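Local structure of CghA (6KAW) at residues 193-198 against 213-218. The protein belongs to the Diels-Alderase family of fungal proteins and is built from two beta-rich domains of the calycin clan. Residues are numbered along the deposited sequence; the frame is centred on the assembly and turned at random.
Sequences TVDLTF and RMVLGP
Leu196 O is gripped from opposite faces of its plane, by Met214 N at 3.0 Å and by Arg213 NH1, also at 3.0 Å. The backbone bond is nearly straight (167°), whereas the guanidinium nitrogen sits well above the carbonyl plane, off the lone pairs. NH1 and NH2 of Arg213 converge end-on on a single oxygen, Asp195 OD1, with NH1 at 2.9 Å; carboxylate and guanidinium of this salt bridge lie within 11° of coplanar. Bends at chi2 (-88°) and chi3 turn the arginine across 193-198, its CD passing 3.3 Å from Thr197 OG1. Strands 181-200 and 210-216 form an antiparallel beta hairpin in the N-terminal calycin-like domain, with Val194–Leu216 and Leu196–Met214 as hydrogen-bonded pairs and, on the more exposed face, Asp195–Val215 and Thr197–Arg213 as non-hydrogen-bonded ones. Strand 154-162 borders the other edge of 193-198. On the buried face Val194 CG2 touches both Met214 CG and Leu216 CG, 3.7 Å from each. Met214 CB meets the Phe198 ring at its edge, near CE1 (4.0 Å), while Trp85 and Trp91 each make edge-to-face contact with that ring. Beyond the last bridge, Thr193 CG2 packs against Pro218 CA, and Thr193 OG1 is hydrogen-bonded to Thr159 OG1.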
ATOM      1  N   THR A 193     -15.231   4.569   5.378  1.00 22.76           N
ATOM      2  CA  THR A 193     -15.737   4.559   6.740  1.00 23.60           C
ATOM      3  C   THR A 193     -15.022   3.500   7.548  1.00 23.92           C
ATOM      4  O   THR A 193     -14.575   2.484   7.001  1.00 27.29           O
ATOM      5  CB  THR A 193     -17.264   4.277   6.821  1.00 23.80           C
ATOM      6  OG1 THR A 193     -17.520   2.896   6.526  1.00 29.83           O
ATOM      7  CG2 THR A 193     -18.044   5.168   5.875  1.00 24.87           C
ATOM      8  N   VAL A 194     -14.896   3.736   8.850  1.00 21.13           N
ATOM      9  CA  VAL A 194     -14.452   2.691   9.756  1.00 21.60           C
ATOM     10  C   VAL A 194     -15.308   2.727  11.013  1.00 21.66           C
ATOM     11  O   VAL A 194     -15.802   3.777  11.428  1.00 23.36           O
ATOM     12  CB  VAL A 194     -12.938   2.808  10.155  1.00 25.68           C
ATOM     13  CG1 VAL A 194     -12.040   2.887   8.913  1.00 26.77           C
ATOM     14  CG2 VAL A 194     -12.693   3.995  11.069  1.00 24.37           C
ATOM     15  N   ASP A 195     -15.467   1.563  11.612  1.00 20.34           N
ATOM     16  CA  ASP A 195     -16.189   1.421  12.853  1.00 27.22           C
ATOM     17  C   ASP A 195     -15.544   0.244  13.553  1.00 24.78           C
ATOM     18  O   ASP A 195     -15.941  -0.896  13.365  1.00 28.69           O
ATOM     19  CB  ASP A 195     -17.691   1.199  12.591  1.00 25.85           C
ATOM     20  CG  ASP A 195     -18.536   1.374  13.844  1.00 31.53           C
ATOM     21  OD1 ASP A 195     -18.001   1.194  14.952  1.00 29.82           O
ATOM     22  OD2 ASP A 195     -19.740   1.688  13.711  1.00 37.52           O
ATOM     23  N   LEU A 196     -14.505   0.523  14.329  1.00 26.56           N
ATOM     24  CA  LEU A 196     -13.654  -0.530  14.845  1.00 27.08           C
ATOM     25  C   LEU A 196     -13.485  -0.415  16.343  1.00 27.02           C
ATOM     26  O   LEU A 196     -13.579   0.673  16.905  1.00 29.22           O
ATOM     27  CB  LEU A 196     -12.273  -0.484  14.169  1.00 27.05           C
ATOM     28  CG  LEU A 196     -12.262  -0.675  12.652  1.00 22.97           C
ATOM     29  CD1 LEU A 196     -11.012  -0.046  12.048  1.00 25.66           C
ATOM     30  CD2 LEU A 196     -12.331  -2.152  12.324  1.00 22.01           C
ATOM     31  N   THR A 197     -13.222  -1.547  16.980  1.00 26.58           N
ATOM     32  CA  THR A 197     -12.888  -1.557  18.390  1.00 28.29           C
ATOM     33  C   THR A 197     -11.583  -2.301  18.584  1.00 29.82           C
ATOM     34  O   THR A 197     -11.416  -3.403  18.078  1.00 31.22           O
ATOM     35  CB  THR A 197     -14.004  -2.198  19.226  1.00 31.86           C
ATOM     36  OG1 THR A 197     -15.212  -1.466  19.022  1.00 28.94           O
ATOM     37  CG2 THR A 197     -13.654  -2.179  20.704  1.00 33.58           C
ATOM     38  N   PHE A 198     -10.655  -1.681  19.305  1.00 28.21           N
ATOM     39  CA  PHE A 198      -9.329  -2.241  19.515  1.00 34.13           C
ATOM     40  C   PHE A 198      -9.114  -2.577  20.979  1.00 35.67           C
ATOM     41  O   PHE A 198      -9.539  -1.835  21.856  1.00 35.28           O
ATOM     42  CB  PHE A 198      -8.240  -1.264  19.071  1.00 27.11           C
ATOM     43  CG  PHE A 198      -8.257  -0.943  17.607  1.00 27.27           C
ATOM     44  CD1 PHE A 198      -9.144  -0.002  17.098  1.00 23.60           C
ATOM     45  CD2 PHE A 198      -7.357  -1.556  16.741  1.00 25.58           C
ATOM     46  CE1 PHE A 198      -9.147   0.306  15.750  1.00 25.19           C
ATOM     47  CE2 PHE A 198      -7.359  -1.252  15.392  1.00 21.56           C
ATOM     48  CZ  PHE A 198      -8.256  -0.326  14.894  1.00 23.77           C
ATOM     49  N   ARG A 213     -11.993   2.883  20.573  1.00 27.97           N
ATOM     50  CA  ARG A 213     -12.772   2.941  19.342  1.00 27.54           C
ATOM     51  C   ARG A 213     -12.104   3.787  18.267  1.00 24.51           C
ATOM     52  O   ARG A 213     -11.430   4.768  18.569  1.00 23.78           O
ATOM     53  CB  ARG A 213     -14.170   3.527  19.615  1.00 29.81           C
ATOM     54  CG  ARG A 213     -14.989   2.792  20.668  1.00 38.40           C
ATOM     55  CD  ARG A 213     -15.798   1.642  20.072  1.00 35.64           C
ATOM     56  NE  ARG A 213     -17.035   2.100  19.446  1.00 40.16           N
ATOM     57  CZ  ARG A 213     -17.284   2.057  18.139  1.00 37.20           C
ATOM     58  NH1 ARG A 213     -16.371   1.579  17.299  1.00 37.21           N
ATOM     59  NH2 ARG A 213     -18.449   2.489  17.672  1.00 42.76           N
ATOM     60  N   MET A 214     -12.326   3.419  17.010  1.00 26.32           N
ATOM     61  CA  MET A 214     -12.027   4.312  15.896  1.00 23.81           C
ATOM     62  C   MET A 214     -13.236   4.383  14.986  1.00 23.21           C
ATOM     63  O   MET A 214     -13.636   3.389  14.391  1.00 21.24           O
ATOM     64  CB  MET A 214     -10.799   3.847  15.105  1.00 21.34           C
ATOM     65  CG  MET A 214     -10.461   4.762  13.929  1.00 19.00           C
ATOM     66  SD  MET A 214      -8.978   4.230  13.012  1.00 20.80           S
ATOM     67  CE  MET A 214      -7.722   4.240  14.306  1.00 18.81           C
ATOM     68  N   VAL A 215     -13.807   5.571  14.872  1.00 21.71           N
ATOM     69  CA  VAL A 215     -14.994   5.765  14.073  1.00 23.28           C
ATOM     70  C   VAL A 215     -14.773   6.876  13.070  1.00 23.98           C
ATOM     71  O   VAL A 215     -14.425   8.001  13.438  1.00 26.97           O
ATOM     72  CB  VAL A 215     -16.229   6.124  14.942  1.00 21.70           C
ATOM     73  CG1 VAL A 215     -17.433   6.414  14.054  1.00 26.99           C
ATOM     74  CG2 VAL A 215     -16.534   5.027  15.941  1.00 24.54           C
ATOM     75  N   LEU A 216     -14.997   6.554  11.803  1.00 22.99           N
ATOM     76  CA  LEU A 216     -14.985   7.545  10.742  1.00 22.81           C
ATOM     77  C   LEU A 216     -16.254   7.346   9.924  1.00 22.34           C
ATOM     78  O   LEU A 216     -16.414   6.319   9.273  1.00 22.25           O
ATOM     79  CB  LEU A 216     -13.728   7.411   9.872  1.00 20.00           C
ATOM     80  CG  LEU A 216     -12.384   7.673  10.569  1.00 20.81           C
ATOM     81  CD1 LEU A 216     -11.197   7.370   9.649  1.00 22.52           C
ATOM     82  CD2 LEU A 216     -12.300   9.093  11.090  1.00 21.87           C
ATOM     83  N   GLY A 217     -17.156   8.323   9.975  1.00 22.72           N
ATOM     84  CA  GLY A 217     -18.438   8.208   9.301  1.00 22.64           C
ATOM     85  C   GLY A 217     -18.408   8.649   7.849  1.00 22.94           C
ATOM     86  O   GLY A 217     -17.449   9.279   7.405  1.00 28.17           O
ATOM     87  N   PRO A 218     -19.469   8.325   7.099  1.00 23.64           N
ATOM     88  CA  PRO A 218     -19.518   8.505   5.645  1.00 22.48           C
ATOM     89  C   PRO A 218     -19.484   9.951   5.172  1.00 25.15           C
ATOM     90  O   PRO A 218     -19.217  10.184   3.999  1.00 26.31           O
ATOM     91  CB  PRO A 218     -20.850   7.851   5.258  1.00 31.24           C
ATOM     92  CG  PRO A 218     -21.675   7.904   6.496  1.00 25.05           C
ATOM     93  CD  PRO A 218     -20.723   7.759   7.634  1.00 23.75           C
TER